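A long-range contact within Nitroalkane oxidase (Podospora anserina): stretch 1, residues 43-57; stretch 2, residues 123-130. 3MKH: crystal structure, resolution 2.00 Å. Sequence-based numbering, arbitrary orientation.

Stretch 1 43-57: RFQSTQPTYAAAVSA
Stretch 2 (123-130) SGEGSPLA

An irregular loop segment, 123-130, packs along one side of the helix 48-56 through apolar side chains, two direct hydrogen bonds and bridging waters, burying 456 Å² in all. The two stretches run roughly antiparallel: CA atoms pair Ala52 with Ser127 (4.8 Å) and Ser56 with Gly124 (5.1 Å). Before the helix, a type I turn spans Gln45 to Gln48.

Tyr51 and Val55, one helical turn apart, both point toward the segment. Tyr51 (chi1 t, chi2 -78°) donates from OH to Pro128 O at 2.7 Å, while its CZ lies 3.6 Å from Leu129 CD2; a phenol supplies both contacts. Leu129 (m, t) also sets CD1 4.2 Å from Phe44 CZ, at the ring edge (Phe44 chi1 t). Val55 (t) reaches Gly126 O with CG1 (3.6 Å) and Pro128 CD with CG2 (4.4 Å). Phe44, Tyr51, Val55, Pro128 and Leu129 are buried, which suits their largely apolar side chains; Pro128 O satisfies the Tyr51 hydroxyl.

Gln48, extended (t, t), donates from NE2 to Ser127 OG (2.9 Å, 175°); Ser127 is p, with phi/psi -148/58. Ala52 CA lies 3.8 Å from Gly126 O, and the methyl group adds a contact of CB with Ser127 CB at 4.1 Å. Water 1 donates to Ala52 O (2.8 Å) and Gly126 O (2.6 Å). Gly124 (74/12) and Gly126 (66/-157) have positive phi, which favours glycine. Gly124 O receives a CA-H...O contact from Ser56 CA (3.5 Å, 162°).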

# COMPACT_ATOMS: atom_id res chain seq x y z
N ARG A 43 16.46 16.73 29.53
CA ARG A 43 16.13 17.35 28.25
C ARG A 43 14.85 18.17 28.41
O ARG A 43 14.81 19.35 28.06
CB ARG A 43 15.97 16.31 27.14
CG ARG A 43 17.28 15.74 26.67
CD ARG A 43 17.19 15.04 25.32
NE ARG A 43 18.55 14.80 24.81
CZ ARG A 43 18.85 14.49 23.56
NH1 ARG A 43 17.89 14.35 22.64
NH2 ARG A 43 20.12 14.32 23.22
N PHE A 44 13.82 17.54 28.94
CA PHE A 44 12.56 18.22 29.25
C PHE A 44 12.82 19.44 30.15
O PHE A 44 12.44 20.55 29.82
CB PHE A 44 11.61 17.24 29.94
CG PHE A 44 10.48 17.90 30.67
CD1 PHE A 44 9.44 18.49 29.97
CD2 PHE A 44 10.45 17.90 32.05
CE1 PHE A 44 8.39 19.08 30.64
CE2 PHE A 44 9.41 18.49 32.73
CZ PHE A 44 8.37 19.08 32.03
N GLN A 45 13.47 19.21 31.28
CA GLN A 45 13.69 20.30 32.24
C GLN A 45 14.40 21.48 31.59
O GLN A 45 14.05 22.63 31.84
CB GLN A 45 14.44 19.80 33.48
CG GLN A 45 13.65 18.82 34.33
CD GLN A 45 14.33 18.53 35.67
OE1 GLN A 45 13.72 18.65 36.74
NE2 GLN A 45 15.60 18.18 35.61
N SER A 46 15.38 21.19 30.73
CA SER A 46 16.17 22.24 30.09
C SER A 46 15.34 23.13 29.16
O SER A 46 15.81 24.17 28.73
CB SER A 46 17.35 21.64 29.30
OG SER A 46 16.92 21.11 28.05
N THR A 47 14.13 22.72 28.81
CA THR A 47 13.30 23.55 27.93
C THR A 47 12.44 24.59 28.68
O THR A 47 11.67 25.31 28.07
CB THR A 47 12.37 22.71 27.02
OG1 THR A 47 11.47 21.95 27.83
CG2 THR A 47 13.19 21.75 26.16
N GLN A 48 12.58 24.66 30.00
CA GLN A 48 11.75 25.60 30.75
C GLN A 48 11.95 27.07 30.32
O GLN A 48 10.97 27.79 30.09
CB GLN A 48 11.92 25.43 32.26
CG GLN A 48 10.86 26.22 33.06
CD GLN A 48 10.99 26.09 34.56
OE1 GLN A 48 11.90 25.44 35.07
NE2 GLN A 48 10.07 26.72 35.29
N PRO A 49 13.21 27.52 30.23
CA PRO A 49 13.39 28.93 29.84
C PRO A 49 12.74 29.27 28.49
O PRO A 49 12.14 30.34 28.36
CB PRO A 49 14.92 29.07 29.77
CG PRO A 49 15.41 28.07 30.79
CD PRO A 49 14.47 26.90 30.69
N THR A 50 12.84 28.39 27.50
CA THR A 50 12.20 28.74 26.23
C THR A 50 10.69 28.59 26.29
O THR A 50 9.97 29.31 25.60
CB THR A 50 12.79 27.99 25.02
OG1 THR A 50 12.87 26.61 25.30
CG2 THR A 50 14.20 28.51 24.69
N TYR A 51 10.19 27.68 27.11
CA TYR A 51 8.76 27.62 27.36
C TYR A 51 8.29 28.94 27.99
O TYR A 51 7.25 29.48 27.60
CB TYR A 51 8.44 26.42 28.26
CG TYR A 51 6.98 26.17 28.56
CD1 TYR A 51 6.29 26.93 29.50
CD2 TYR A 51 6.29 25.15 27.92
CE1 TYR A 51 4.96 26.70 29.79
CE2 TYR A 51 4.95 24.90 28.21
CZ TYR A 51 4.29 25.68 29.15
OH TYR A 51 2.97 25.43 29.46
N ALA A 52 9.05 29.45 28.96
CA ALA A 52 8.69 30.73 29.58
C ALA A 52 8.68 31.87 28.55
O ALA A 52 7.89 32.81 28.65
CB ALA A 52 9.66 31.07 30.72
N ALA A 53 9.57 31.79 27.56
CA ALA A 53 9.61 32.80 26.50
C ALA A 53 8.36 32.72 25.63
O ALA A 53 7.85 33.76 25.19
CB ALA A 53 10.89 32.65 25.65
N ALA A 54 7.88 31.50 25.38
CA ALA A 54 6.65 31.30 24.61
C ALA A 54 5.45 31.83 25.38
O ALA A 54 4.51 32.40 24.81
CB ALA A 54 6.45 29.81 24.29
N VAL A 55 5.48 31.63 26.69
CA VAL A 55 4.43 32.15 27.55
C VAL A 55 4.40 33.68 27.46
O VAL A 55 3.32 34.29 27.30
CB VAL A 55 4.61 31.73 29.00
CG1 VAL A 55 3.65 32.54 29.90
CG2 VAL A 55 4.37 30.22 29.17
N SER A 56 5.57 34.29 27.56
CA SER A 56 5.69 35.74 27.48
C SER A 56 5.23 36.29 26.13
O SER A 56 4.72 37.41 26.04
CB SER A 56 7.12 36.18 27.79
OG SER A 56 7.21 37.59 27.70
N ALA A 57 5.39 35.48 25.09
CA ALA A 57 4.90 35.80 23.75
C ALA A 57 3.38 35.64 23.59
O ALA A 57 2.83 35.93 22.53
CB ALA A 57 5.64 34.95 22.70
N SER A 123 -1.79 35.18 32.83
CA SER A 123 -0.94 36.29 33.26
C SER A 123 0.09 36.76 32.22
O SER A 123 0.59 37.87 32.30
CB SER A 123 -0.19 35.90 34.53
OG SER A 123 0.76 34.89 34.23
N GLY A 124 0.43 35.91 31.25
CA GLY A 124 1.51 36.22 30.33
C GLY A 124 2.90 36.10 30.95
O GLY A 124 3.90 36.53 30.36
N GLU A 125 2.99 35.51 32.14
CA GLU A 125 4.30 35.28 32.74
C GLU A 125 4.46 33.93 33.45
O GLU A 125 3.51 33.15 33.55
CB GLU A 125 4.71 36.44 33.66
CG GLU A 125 3.73 36.76 34.76
CD GLU A 125 4.04 38.11 35.40
OE1 GLU A 125 3.96 38.21 36.65
OE2 GLU A 125 4.37 39.06 34.66
N GLY A 126 5.67 33.67 33.94
CA GLY A 126 6.01 32.37 34.49
C GLY A 126 6.00 31.29 33.42
O GLY A 126 6.15 31.56 32.23
N SER A 127 5.83 30.05 33.86
CA SER A 127 5.86 28.92 32.95
C SER A 127 4.94 27.81 33.44
O SER A 127 5.38 26.68 33.63
CB SER A 127 7.30 28.40 32.83
OG SER A 127 7.88 28.21 34.11
N PRO A 128 3.64 28.13 33.61
CA PRO A 128 2.69 27.14 34.13
C PRO A 128 2.45 26.02 33.11
O PRO A 128 2.39 26.28 31.92
CB PRO A 128 1.40 27.95 34.33
CG PRO A 128 1.50 29.09 33.32
CD PRO A 128 2.98 29.41 33.24
N LEU A 129 2.32 24.80 33.61
CA LEU A 129 2.08 23.62 32.78
C LEU A 129 0.73 23.02 33.12
O LEU A 129 0.35 22.97 34.30
CB LEU A 129 3.15 22.56 33.06
CG LEU A 129 4.55 22.81 32.52
CD1 LEU A 129 5.52 21.87 33.22
CD2 LEU A 129 4.56 22.60 31.02
N ALA A 130 0.01 22.57 32.10
CA ALA A 130 -1.26 21.87 32.27
C ALA A 130 -1.16 20.53 31.56
O ALA A 130 -0.35 20.36 30.65
CB ALA A 130 -2.44 22.71 31.70
O HOH W 1 6.93 33.80 31.05
O HOH W 2 3.72 38.77 28.24
O HOH W 3 6.15 38.29 30.17